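Local coordinates for protein restriction endonuclease (Mycobacterium sp., PDB 4F0Q) that cleaves DNA in a cytosine methylation-dependent manner, acting as a tetrameric restriction endonuclease whose PD-(D/E)XK-type domain binds magnesium, at residues A[295-300]-A[328-333]; A[355-360]-A[383-388]; A[389-394]-A[406-411]. All coordinates share one frame; numbering follows the deposited sequence.

Contact 1: residues A[295-300]-A[328-333]; sequences GRKHAF and SGDGGV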
ATOM      1  N   GLY A 295      29.318   2.961  14.161  1.00 24.11           N
ATOM      2  CA  GLY A 295      30.089   3.852  13.313  1.00 24.68           C
ATOM      3  C   GLY A 295      29.973   3.484  11.847  1.00 22.41           C
ATOM      4  O   GLY A 295      30.754   3.947  11.016  1.00 26.13           O
ATOM      5  N   ARG A 296      28.992   2.645  11.529  1.00 21.62           N
ATOM      6  CA  ARG A 296      28.749   2.223  10.154  1.00 19.24           C
ATOM      7  C   ARG A 296      27.295   2.479   9.762  1.00 23.50           C
ATOM      8  O   ARG A 296      26.450   1.588   9.847  1.00 27.31           O
ATOM      9  CB  ARG A 296      29.098   0.746   9.979  1.00 24.00           C
ATOM     10  CG  ARG A 296      30.554   0.421  10.272  1.00 21.79           C
ATOM     11  CD  ARG A 296      30.834  -1.063  10.122  1.00 24.72           C
ATOM     12  NE  ARG A 296      32.251  -1.372  10.298  1.00 21.11           N
ATOM     13  CZ  ARG A 296      32.815  -1.651  11.468  1.00 21.00           C
ATOM     14  NH1 ARG A 296      32.084  -1.663  12.573  1.00 26.12           N
ATOM     15  NH2 ARG A 296      34.112  -1.921  11.532  1.00 25.33           N
ATOM     16  N   LYS A 297      27.021   3.702   9.325  1.00 21.72           N
ATOM     17  CA  LYS A 297      25.661   4.152   9.035  1.00 24.68           C
ATOM     18  C   LYS A 297      25.048   3.489   7.801  1.00 20.36           C
ATOM     19  O   LYS A 297      23.976   2.880   7.872  1.00 20.26           O
ATOM     20  CB  LYS A 297      25.655   5.674   8.870  1.00 24.08           C
ATOM     21  CG  LYS A 297      24.305   6.277   8.524  1.00 26.62           C
ATOM     22  CD  LYS A 297      24.427   7.779   8.315  1.00 19.65           C
ATOM     23  CE  LYS A 297      23.095   8.399   7.930  1.00 21.86           C
ATOM     24  NZ  LYS A 297      22.083   8.251   9.010  1.00 24.91           N
ATOM     25  N   HIS A 298      25.734   3.609   6.669  1.00 20.47           N
ATOM     26  CA  HIS A 298      25.183   3.159   5.395  1.00 25.07           C
ATOM     27  C   HIS A 298      25.251   1.642   5.214  1.00 25.41           C
ATOM     28  O   HIS A 298      24.447   1.058   4.484  1.00 24.94           O
ATOM     29  CB  HIS A 298      25.864   3.893   4.241  1.00 26.10           C
ATOM     30  CG  HIS A 298      25.806   5.384   4.367  1.00 26.39           C
ATOM     31  ND1 HIS A 298      24.742   6.129   3.906  1.00 27.72           N
ATOM     32  CD2 HIS A 298      26.672   6.266   4.920  1.00 27.59           C
ATOM     33  CE1 HIS A 298      24.959   7.407   4.160  1.00 25.02           C
ATOM     34  NE2 HIS A 298      26.123   7.517   4.776  1.00 24.44           N
ATOM     35  N   ALA A 299      26.208   1.007   5.884  1.00 23.73           N
ATOM     36  CA  ALA A 299      26.256  -0.447   5.926  1.00 24.31           C
ATOM     37  C   ALA A 299      25.028  -0.942   6.679  1.00 20.95           C
ATOM     38  O   ALA A 299      24.409  -1.945   6.308  1.00 23.71           O
ATOM     39  CB  ALA A 299      27.529  -0.919   6.607  1.00 21.98           C
ATOM     40  N   PHE A 300      24.675  -0.217   7.736  1.00 20.39           N
ATOM     41  CA  PHE A 300      23.463  -0.504   8.486  1.00 18.39           C
ATOM     42  C   PHE A 300      22.237  -0.206   7.636  1.00 17.50           C
ATOM     43  O   PHE A 300      21.191  -0.819   7.820  1.00 18.80           O
ATOM     44  CB  PHE A 300      23.413   0.300   9.785  1.00 14.75           C
ATOM     45  CG  PHE A 300      22.190   0.030  10.613  1.00 18.18           C
ATOM     46  CD1 PHE A 300      22.094  -1.124  11.374  1.00 17.97           C
ATOM     47  CD2 PHE A 300      21.134   0.926  10.628  1.00 18.60           C
ATOM     48  CE1 PHE A 300      20.968  -1.379  12.136  1.00 18.59           C
ATOM     49  CE2 PHE A 300      20.005   0.678  11.387  1.00 17.02           C
ATOM     50  CZ  PHE A 300      19.923  -0.476  12.143  1.00 17.84           C
ATOM     51  N   SER A 328      27.269   8.360   1.525  1.00 32.36           N
ATOM     52  CA  SER A 328      27.774   9.324   2.495  1.00 30.91           C
ATOM     53  C   SER A 328      26.739  10.417   2.736  1.00 27.29           C
ATOM     54  O   SER A 328      25.977  10.768   1.837  1.00 33.74           O
ATOM     55  CB  SER A 328      29.088   9.940   2.012  1.00 28.03           C
ATOM     56  OG  SER A 328      28.902  10.661   0.807  1.00 33.18           O
ATOM     57  N   GLY A 329      26.716  10.951   3.951  1.00 31.31           N
ATOM     58  CA  GLY A 329      25.761  11.986   4.307  1.00 27.80           C
ATOM     59  C   GLY A 329      24.513  11.420   4.956  1.00 32.80           C
ATOM     60  O   GLY A 329      24.513  10.289   5.442  1.00 31.38           O
ATOM     61  N   ASP A 330      23.443  12.209   4.958  1.00 30.51           N
ATOM     62  CA  ASP A 330      22.195  11.802   5.594  1.00 25.66           C
ATOM     63  C   ASP A 330      20.993  12.371   4.843  1.00 23.02           C
ATOM     64  O   ASP A 330      21.120  13.334   4.088  1.00 25.60           O
ATOM     65  CB  ASP A 330      22.176  12.257   7.056  1.00 25.99           C
ATOM     66  CG  ASP A 330      21.044  11.632   7.852  1.00 26.14           C
ATOM     67  OD1 ASP A 330      20.629  10.503   7.518  1.00 26.63           O
ATOM     68  OD2 ASP A 330      20.570  12.272   8.815  1.00 27.48           O
ATOM     69  N   GLY A 331      19.829  11.765   5.052  1.00 22.74           N
ATOM     70  CA  GLY A 331      18.602  12.221   4.426  1.00 24.98           C
ATOM     71  C   GLY A 331      17.386  11.560   5.044  1.00 26.31           C
ATOM     72  O   GLY A 331      17.512  10.748   5.959  1.00 28.17           O
ATOM     73  N   GLY A 332      16.206  11.908   4.543  1.00 25.85           N
ATOM     74  CA  GLY A 332      14.968  11.354   5.060  1.00 29.36           C
ATOM     75  C   GLY A 332      14.804   9.881   4.737  1.00 30.54           C
ATOM     76  O   GLY A 332      14.430   9.084   5.597  1.00 31.28           O
ATOM     77  N   VAL A 333      15.090   9.519   3.490  1.00 28.98           N
ATOM     78  CA  VAL A 333      14.957   8.138   3.040  1.00 24.30           C
ATOM     79  C   VAL A 333      16.328   7.496   2.853  1.00 24.14           C
ATOM     80  O   VAL A 333      17.206   8.069   2.211  1.00 22.52           O
ATOM     81  CB  VAL A 333      14.171   8.057   1.720  1.00 25.03           C
ATOM     82  CG1 VAL A 333      14.005   6.608   1.287  1.00 20.34           C
ATOM     83  CG2 VAL A 333      12.816   8.730   1.871  1.00 28.21           C
TER
HETATM   84  O   HOH W   1      28.013   9.843   5.765  1.00 27.02           O

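Contact 2: residues A[355-360]-A[383-388]; sequences QAKCIQ and GVYVTT. With MG (magnesium ion), chain E.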
ATOM      1  N   GLN A 355      13.961   3.654   5.965  1.00 18.43           N
ATOM      2  CA  GLN A 355      14.767   4.501   6.832  1.00 19.26           C
ATOM      3  C   GLN A 355      15.440   3.650   7.897  1.00 17.98           C
ATOM      4  O   GLN A 355      14.802   2.801   8.510  1.00 17.81           O
ATOM      5  CB  GLN A 355      13.901   5.569   7.497  1.00 22.87           C
ATOM      6  CG  GLN A 355      14.586   6.292   8.646  1.00 20.22           C
ATOM      7  CD  GLN A 355      15.822   7.048   8.207  1.00 17.98           C
ATOM      8  OE1 GLN A 355      16.883   6.934   8.821  1.00 22.55           O
ATOM      9  NE2 GLN A 355      15.691   7.829   7.141  1.00 20.89           N
ATOM     10  N   ALA A 356      16.730   3.879   8.113  1.00 20.34           N
ATOM     11  CA  ALA A 356      17.488   3.098   9.082  1.00 19.30           C
ATOM     12  C   ALA A 356      18.201   3.996  10.085  1.00 18.92           C
ATOM     13  O   ALA A 356      18.872   4.955   9.702  1.00 19.67           O
ATOM     14  CB  ALA A 356      18.491   2.213   8.368  1.00 18.45           C
ATOM     15  N   LYS A 357      18.059   3.684  11.369  1.00 16.11           N
ATOM     16  CA  LYS A 357      18.754   4.452  12.397  1.00 20.78           C
ATOM     17  C   LYS A 357      19.311   3.573  13.511  1.00 17.38           C
ATOM     18  O   LYS A 357      18.562   2.985  14.289  1.00 21.54           O
ATOM     19  CB  LYS A 357      17.849   5.542  12.977  1.00 24.18           C
ATOM     20  CG  LYS A 357      18.598   6.549  13.833  1.00 25.84           C
ATOM     21  CD  LYS A 357      17.751   7.767  14.148  1.00 29.46           C
ATOM     22  CE  LYS A 357      18.567   8.811  14.893  1.00 24.17           C
ATOM     23  NZ  LYS A 357      17.789  10.052  15.149  1.00 37.22           N
ATOM     24  N   CYS A 358      20.636   3.494  13.579  1.00 20.58           N
ATOM     25  CA  CYS A 358      21.309   2.681  14.583  1.00 18.26           C
ATOM     26  C   CYS A 358      21.599   3.479  15.849  1.00 24.30           C
ATOM     27  O   CYS A 358      22.652   4.104  15.975  1.00 27.17           O
ATOM     28  CB  CYS A 358      22.609   2.106  14.017  1.00 16.35           C
ATOM     29  SG  CYS A 358      23.550   1.100  15.183  1.00 25.44           S
ATOM     30  N   ILE A 359      20.654   3.456  16.783  1.00 25.16           N
ATOM     31  CA  ILE A 359      20.828   4.114  18.071  1.00 21.72           C
ATOM     32  C   ILE A 359      20.966   3.064  19.163  1.00 21.39           C
ATOM     33  O   ILE A 359      20.878   1.867  18.891  1.00 23.16           O
ATOM     34  CB  ILE A 359      19.633   5.018  18.408  1.00 19.76           C
ATOM     35  CG1 ILE A 359      18.346   4.193  18.474  1.00 18.93           C
ATOM     36  CG2 ILE A 359      19.507   6.137  17.387  1.00 22.13           C
ATOM     37  CD1 ILE A 359      17.115   5.003  18.811  1.00 23.65           C
ATOM     38  N   GLN A 360      21.188   3.517  20.395  1.00 23.51           N
ATOM     39  CA  GLN A 360      21.238   2.621  21.543  1.00 21.96           C
ATOM     40  C   GLN A 360      19.947   1.820  21.632  1.00 23.62           C
ATOM     41  O   GLN A 360      18.860   2.380  21.495  1.00 28.85           O
ATOM     42  CB  GLN A 360      21.442   3.413  22.836  1.00 25.89           C
ATOM     43  CG  GLN A 360      22.845   3.966  23.033  1.00 28.90           C
ATOM     44  CD  GLN A 360      23.806   2.942  23.607  1.00 30.03           C
ATOM     45  OE1 GLN A 360      25.013   3.174  23.670  1.00 37.12           O
ATOM     46  NE2 GLN A 360      23.273   1.802  24.037  1.00 28.65           N
ATOM     47  N   GLY A 383       6.057   2.843   3.946  1.00 21.32           N
ATOM     48  CA  GLY A 383       7.345   3.099   4.560  1.00 21.32           C
ATOM     49  C   GLY A 383       7.808   1.950   5.431  1.00 20.27           C
ATOM     50  O   GLY A 383       7.039   1.034   5.722  1.00 23.59           O
ATOM     51  N   VAL A 384       9.071   1.994   5.838  1.00 22.36           N
ATOM     52  CA  VAL A 384       9.608   1.018   6.779  1.00 17.66           C
ATOM     53  C   VAL A 384      10.762   1.623   7.581  1.00 18.12           C
ATOM     54  O   VAL A 384      11.695   2.193   7.018  1.00 22.50           O
ATOM     55  CB  VAL A 384      10.042  -0.293   6.077  1.00 18.29           C
ATOM     56  CG1 VAL A 384      10.953  -0.003   4.893  1.00 20.40           C
ATOM     57  CG2 VAL A 384      10.708  -1.240   7.065  1.00 17.33           C
ATOM     58  N   TYR A 385      10.681   1.514   8.903  1.00 19.80           N
ATOM     59  CA  TYR A 385      11.685   2.105   9.779  1.00 19.49           C
ATOM     60  C   TYR A 385      12.405   1.026  10.584  1.00 14.11           C
ATOM     61  O   TYR A 385      11.814   0.383  11.450  1.00 15.28           O
ATOM     62  CB  TYR A 385      11.039   3.132  10.713  1.00 16.63           C
ATOM     63  CG  TYR A 385      11.963   4.243  11.167  1.00 16.02           C
ATOM     64  CD1 TYR A 385      13.228   3.966  11.674  1.00 16.28           C
ATOM     65  CD2 TYR A 385      11.571   5.574  11.083  1.00 19.33           C
ATOM     66  CE1 TYR A 385      14.071   4.981  12.089  1.00 15.35           C
ATOM     67  CE2 TYR A 385      12.408   6.595  11.495  1.00 16.43           C
ATOM     68  CZ  TYR A 385      13.654   6.293  11.996  1.00 14.85           C
ATOM     69  OH  TYR A 385      14.489   7.306  12.405  1.00 20.09           O
ATOM     70  N   VAL A 386      13.686   0.838  10.287  1.00 17.03           N
ATOM     71  CA  VAL A 386      14.507  -0.156  10.966  1.00 15.20           C
ATOM     72  C   VAL A 386      15.458   0.505  11.962  1.00 16.87           C
ATOM     73  O   VAL A 386      16.243   1.392  11.604  1.00 13.25           O
ATOM     74  CB  VAL A 386      15.323  -0.990   9.961  1.00 15.51           C
ATOM     75  CG1 VAL A 386      16.147  -2.042  10.687  1.00 15.67           C
ATOM     76  CG2 VAL A 386      14.401  -1.637   8.941  1.00 12.77           C
ATOM     77  N   THR A 387      15.377   0.072  13.214  1.00 18.88           N
ATOM     78  CA  THR A 387      16.220   0.627  14.265  1.00 19.60           C
ATOM     79  C   THR A 387      16.628  -0.444  15.271  1.00 17.68           C
ATOM     80  O   THR A 387      15.930  -1.443  15.450  1.00 15.65           O
ATOM     81  CB  THR A 387      15.517   1.795  14.995  1.00 21.35           C
ATOM     82  OG1 THR A 387      16.360   2.289  16.044  1.00 16.74           O
ATOM     83  CG2 THR A 387      14.189   1.340  15.584  1.00 18.30           C
ATOM     84  N   THR A 388      17.770  -0.233  15.917  1.00 17.68           N
ATOM     85  CA  THR A 388      18.261  -1.155  16.933  1.00 18.48           C
ATOM     86  C   THR A 388      17.561  -0.919  18.268  1.00 17.75           C
ATOM     87  O   THR A 388      17.577  -1.778  19.150  1.00 16.96           O
ATOM     88  CB  THR A 388      19.783  -1.020  17.126  1.00 20.35           C
ATOM     89  OG1 THR A 388      20.114   0.353  17.361  1.00 19.31           O
ATOM     90  CG2 THR A 388      20.524  -1.506  15.890  1.00 17.85           C
TER
HETATM   91 MG    MG E 501      18.954   6.705   8.589  1.00 21.26          MG
HETATM   92  O   HOH W   2      20.843   5.912   8.210  1.00 19.28           O
HETATM   93  O   HOH W   3      19.733   7.493  10.355  1.00 23.75           O
HETATM   94  O   HOH W   4      18.895   8.407   7.341  1.00 26.46           O

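Contact 3: residues A[389-394]-A[406-411]; sequences GSFSRQ and VVLIAG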
ATOM      1  N   GLY A 389      16.948   0.252  18.407  1.00 21.53           N
ATOM      2  CA  GLY A 389      16.236   0.601  19.623  1.00 20.04           C
ATOM      3  C   GLY A 389      14.742   0.380  19.498  1.00 21.06           C
ATOM      4  O   GLY A 389      14.296  -0.563  18.846  1.00 19.54           O
ATOM      5  N   SER A 390      13.967   1.256  20.128  1.00 24.91           N
ATOM      6  CA  SER A 390      12.513   1.153  20.096  1.00 21.00           C
ATOM      7  C   SER A 390      11.884   2.445  19.588  1.00 19.09           C
ATOM      8  O   SER A 390      12.565   3.456  19.427  1.00 17.83           O
ATOM      9  CB  SER A 390      11.969   0.830  21.489  1.00 17.25           C
ATOM     10  OG  SER A 390      12.490  -0.394  21.972  1.00 24.15           O
ATOM     11  N   PHE A 391      10.583   2.401  19.330  1.00 18.31           N
ATOM     12  CA  PHE A 391       9.839   3.596  18.958  1.00 18.83           C
ATOM     13  C   PHE A 391       9.070   4.106  20.170  1.00 20.10           C
ATOM     14  O   PHE A 391       8.465   3.322  20.902  1.00 19.67           O
ATOM     15  CB  PHE A 391       8.878   3.302  17.802  1.00 19.72           C
ATOM     16  CG  PHE A 391       9.562   2.811  16.557  1.00 22.80           C
ATOM     17  CD1 PHE A 391      10.109   3.705  15.651  1.00 17.61           C
ATOM     18  CD2 PHE A 391       9.655   1.454  16.290  1.00 20.40           C
ATOM     19  CE1 PHE A 391      10.739   3.257  14.505  1.00 13.71           C
ATOM     20  CE2 PHE A 391      10.284   1.000  15.145  1.00 18.43           C
ATOM     21  CZ  PHE A 391      10.826   1.904  14.252  1.00 16.87           C
ATOM     22  N   SER A 392       9.104   5.418  20.381  1.00 19.31           N
ATOM     23  CA  SER A 392       8.440   6.032  21.526  1.00 23.12           C
ATOM     24  C   SER A 392       6.937   5.798  21.486  1.00 23.47           C
ATOM     25  O   SER A 392       6.373   5.514  20.429  1.00 22.63           O
ATOM     26  CB  SER A 392       8.738   7.530  21.580  1.00 21.65           C
ATOM     27  OG  SER A 392       8.244   8.189  20.428  1.00 25.03           O
ATOM     28  N   ARG A 393       6.294   5.918  22.643  1.00 25.38           N
ATOM     29  CA  ARG A 393       4.860   5.692  22.741  1.00 24.70           C
ATOM     30  C   ARG A 393       4.089   6.704  21.903  1.00 24.83           C
ATOM     31  O   ARG A 393       3.117   6.356  21.231  1.00 24.31           O
ATOM     32  CB  ARG A 393       4.400   5.759  24.198  1.00 24.88           C
ATOM     33  CG  ARG A 393       2.962   5.323  24.394  1.00 25.00           C
ATOM     34  CD  ARG A 393       2.574   5.277  25.860  1.00 23.65           C
ATOM     35  NE  ARG A 393       1.339   4.524  26.056  1.00 29.53           N
ATOM     36  CZ  ARG A 393       0.120   5.039  25.940  1.00 30.08           C
ATOM     37  NH1 ARG A 393      -0.035   6.319  25.631  1.00 33.19           N
ATOM     38  NH2 ARG A 393      -0.946   4.274  26.135  1.00 24.29           N
ATOM     39  N   GLN A 394       4.537   7.955  21.938  1.00 24.59           N
ATOM     40  CA  GLN A 394       3.875   9.026  21.206  1.00 21.73           C
ATOM     41  C   GLN A 394       3.965   8.813  19.698  1.00 21.60           C
ATOM     42  O   GLN A 394       3.026   9.119  18.963  1.00 23.29           O
ATOM     43  CB  GLN A 394       4.465  10.385  21.590  1.00 23.93           C
ATOM     44  CG  GLN A 394       3.690  11.571  21.040  1.00 30.55           C
ATOM     45  CD  GLN A 394       2.243  11.588  21.498  1.00 25.87           C
ATOM     46  OE1 GLN A 394       1.923  11.155  22.605  1.00 24.90           O
ATOM     47  NE2 GLN A 394       1.359  12.088  20.643  1.00 28.97           N
ATOM     48  N   VAL A 406       3.336   2.836   7.781  1.00 22.94           N
ATOM     49  CA  VAL A 406       4.754   2.572   7.982  1.00 18.54           C
ATOM     50  C   VAL A 406       4.978   1.296   8.791  1.00 16.58           C
ATOM     51  O   VAL A 406       4.389   1.107   9.856  1.00 23.46           O
ATOM     52  CB  VAL A 406       5.464   3.770   8.659  1.00 19.57           C
ATOM     53  CG1 VAL A 406       4.690   4.235   9.886  1.00 19.16           C
ATOM     54  CG2 VAL A 406       6.901   3.418   9.016  1.00 18.47           C
ATOM     55  N   VAL A 407       5.821   0.412   8.268  1.00 17.85           N
ATOM     56  CA  VAL A 407       6.168  -0.821   8.959  1.00 17.51           C
ATOM     57  C   VAL A 407       7.273  -0.554   9.974  1.00 17.36           C
ATOM     58  O   VAL A 407       8.309   0.019   9.639  1.00 18.08           O
ATOM     59  CB  VAL A 407       6.632  -1.907   7.970  1.00 18.70           C
ATOM     60  CG1 VAL A 407       7.039  -3.169   8.714  1.00 17.72           C
ATOM     61  CG2 VAL A 407       5.536  -2.207   6.961  1.00 18.96           C
ATOM     62  N   LEU A 408       7.045  -0.966  11.217  1.00 17.54           N
ATOM     63  CA  LEU A 408       8.011  -0.736  12.285  1.00 16.24           C
ATOM     64  C   LEU A 408       8.873  -1.964  12.547  1.00 15.03           C
ATOM     65  O   LEU A 408       8.361  -3.047  12.824  1.00 20.57           O
ATOM     66  CB  LEU A 408       7.300  -0.318  13.573  1.00 17.44           C
ATOM     67  CG  LEU A 408       6.506   0.989  13.527  1.00 19.93           C
ATOM     68  CD1 LEU A 408       5.954   1.327  14.903  1.00 19.81           C
ATOM     69  CD2 LEU A 408       7.368   2.124  12.996  1.00 17.41           C
ATOM     70  N   ILE A 409      10.186  -1.785  12.457  1.00 14.82           N
ATOM     71  CA  ILE A 409      11.135  -2.847  12.768  1.00 14.04           C
ATOM     72  C   ILE A 409      12.099  -2.386  13.858  1.00 18.31           C
ATOM     73  O   ILE A 409      13.088  -1.701  13.584  1.00 17.65           O
ATOM     74  CB  ILE A 409      11.930  -3.287  11.523  1.00 16.19           C
ATOM     75  CG1 ILE A 409      10.976  -3.674  10.390  1.00 18.10           C
ATOM     76  CG2 ILE A 409      12.855  -4.447  11.864  1.00 17.40           C
ATOM     77  CD1 ILE A 409      11.672  -4.190   9.148  1.00 17.36           C
ATOM     78  N   ALA A 410      11.796  -2.759  15.098  1.00 16.93           N
ATOM     79  CA  ALA A 410      12.607  -2.367  16.242  1.00 18.21           C
ATOM     80  C   ALA A 410      13.685  -3.405  16.547  1.00 20.60           C
ATOM     81  O   ALA A 410      13.960  -4.281  15.728  1.00 18.20           O
ATOM     82  CB  ALA A 410      11.727  -2.136  17.463  1.00 20.85           C
ATOM     83  N   GLY A 411      14.278  -3.300  17.732  1.00 18.93           N
ATOM     84  CA  GLY A 411      15.404  -4.134  18.117  1.00 16.85           C
ATOM     85  C   GLY A 411      15.150  -5.630  18.115  1.00 16.77           C
ATOM     86  O   GLY A 411      15.965  -6.399  17.605  1.00 16.55           O
TER

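Contact 1: residues A[295-300]-A[328-333]
The first turn of helix 297-314 faces the loop between strands 319-324 and 335-342, and the two backbones stay well apart, with the CA atoms of His298 and Ser328 7.3 Å from each other. This is the rim of the metal site in a PD-(D/E)XK nuclease fold. Arg296 is the N-cap residue, and its carbonyl O receives Phe300 N in the opening turn; the facing loop passes through Gly329 with a positive phi (94°). Two successive helix residues bridge the gap. Lys297 leaves with CG anti to the backbone N and runs straight until a bend at chi4 brings its ammonium to Asp330. Lys297 NZ meets Asp330 OD1 at 3.1 Å from above the carboxylate plane, a salt bridge in which the two side chains cross at about a right angle. The Lys297 side chain also comes within about 4 Å of the magnesium ion. His298 slots between the loop and its neighbour: Ser328 N lies over one face of the imidazole and Lys297 CD over the other, both offset toward the rim. A hydrogen bond between His298 ND1 and Glu301 OE1 helps hold the ring's rotation. In the ring plane, a water 3.2 Å from His298 NE2 accepts the N-H of Gly329.

Contact 2: residues A[355-360]-A[383-388]
Strands 347-357 and 381-387 run parallel here, their short axes 4.8 Å apart and inclined by 15°, and main-chain groups pair in strict succession. Gln355 N gives to Val384 O at 2.9 Å, Gln355 O accepts Val386 N, and Val386 O in turn accepts Lys357 N; all three donors lie almost along the C=O axes. Beyond Lys357 a side chain takes over the ladder: Thr387 OG1, anti to its backbone N, donates to Lys357 O at 2.9 Å and also receives Gly389 N, so one hydroxyl ties Lys357 to the turn that follows strand 381-387. The far edge of strand 381-387 is occupied too, through bonds of Tyr385 to Val407 and Ile409. On the face shared by Gln355 and Tyr385 the side chains point the same way. Gln355 CG sits over the phenol ring, 3.6 Å from its centroid, while Lys357 CB meets the ring edge in plane. The bend at chi2 (62°) turns the Gln355 amide to the ion, where OE1 binds magnesium at 2.1 Å; its NE2 makes a weak hydrogen bond to Gly332 O. Ala356 O, Asp334 OD2 and three waters bring the coordination to six. Asp334, just before strand 335-342, with Gln355 and Lys357 on neighbouring strand 347-357, is consistent with a variant PD-(D/E)XK active site, in which glutamine stands at the D/E position and lysine probably assists catalysis.

Contact 3: residues A[389-394]-A[406-411]
Gly389 opens the segment by offering its carbonyl to the start of helix 411-425: Gly411 N donates to Gly389 O at 3.0 Å, approaching in the carbonyl plane but with a bent N-H...O angle of 137°. Ala410 CB presses on Gly389 O at 3.3 Å, and Gly411 is the first residue of the helix, so one of its leading N-H groups is satisfied here. Ser390 has its CB directed away, and OG makes weak hydrogen bonds with Gln275 NE2 and Ser271 O, while its backbone joins strand 364-365 in a small parallel sheet. Phe391 carries the packing. Its CG stands anti to the carbonyl carbon (chi1 -60°), which lays the ring across strand 406-409. Leu408 CD2 rests over the centre of one face, 3.7 Å from the Phe391 centroid, a CH-pi contact. Leu408 CB reaches Phe391 CE2 at 3.6 Å, and Ile409 N lies at the ring edge. These residues sit in the beta-alpha-beta crossover that carries the chain from strand 381-387 through helix 393-401 to its parallel neighbour 406-409. Tyr385 adds an edge-to-face ring partner to Phe391. Ser392 then caps helix 393-401, where OG makes a weak hydrogen bond with Ala395 N and a regular one with Val365 O.

How the contacts relate
The three contacts follow one another along the chain within a single endonuclease domain, each closing before the next opens. Contacts 2 and 3 have centres about 8 Å apart and share the five-stranded mixed sheet, where strand 381-387 lies between 347-357 and 406-409. Contact 1 lies about 10 Å from contact 2, centre to centre, where the ring of Phe300 on helix 297-314 packs on the backbone of Lys357 and Cys358. Contacts 1 and 3 do not touch. The sequence thus leads from the rim of the magnesium site, through the strand that ligates the ion, to the outermost strand of the sheet within this chain, where Val406 O is hydrogen-bonded to Thr348 OG1 of the third subunit, placing catalytic core and tetramer interface on one framework.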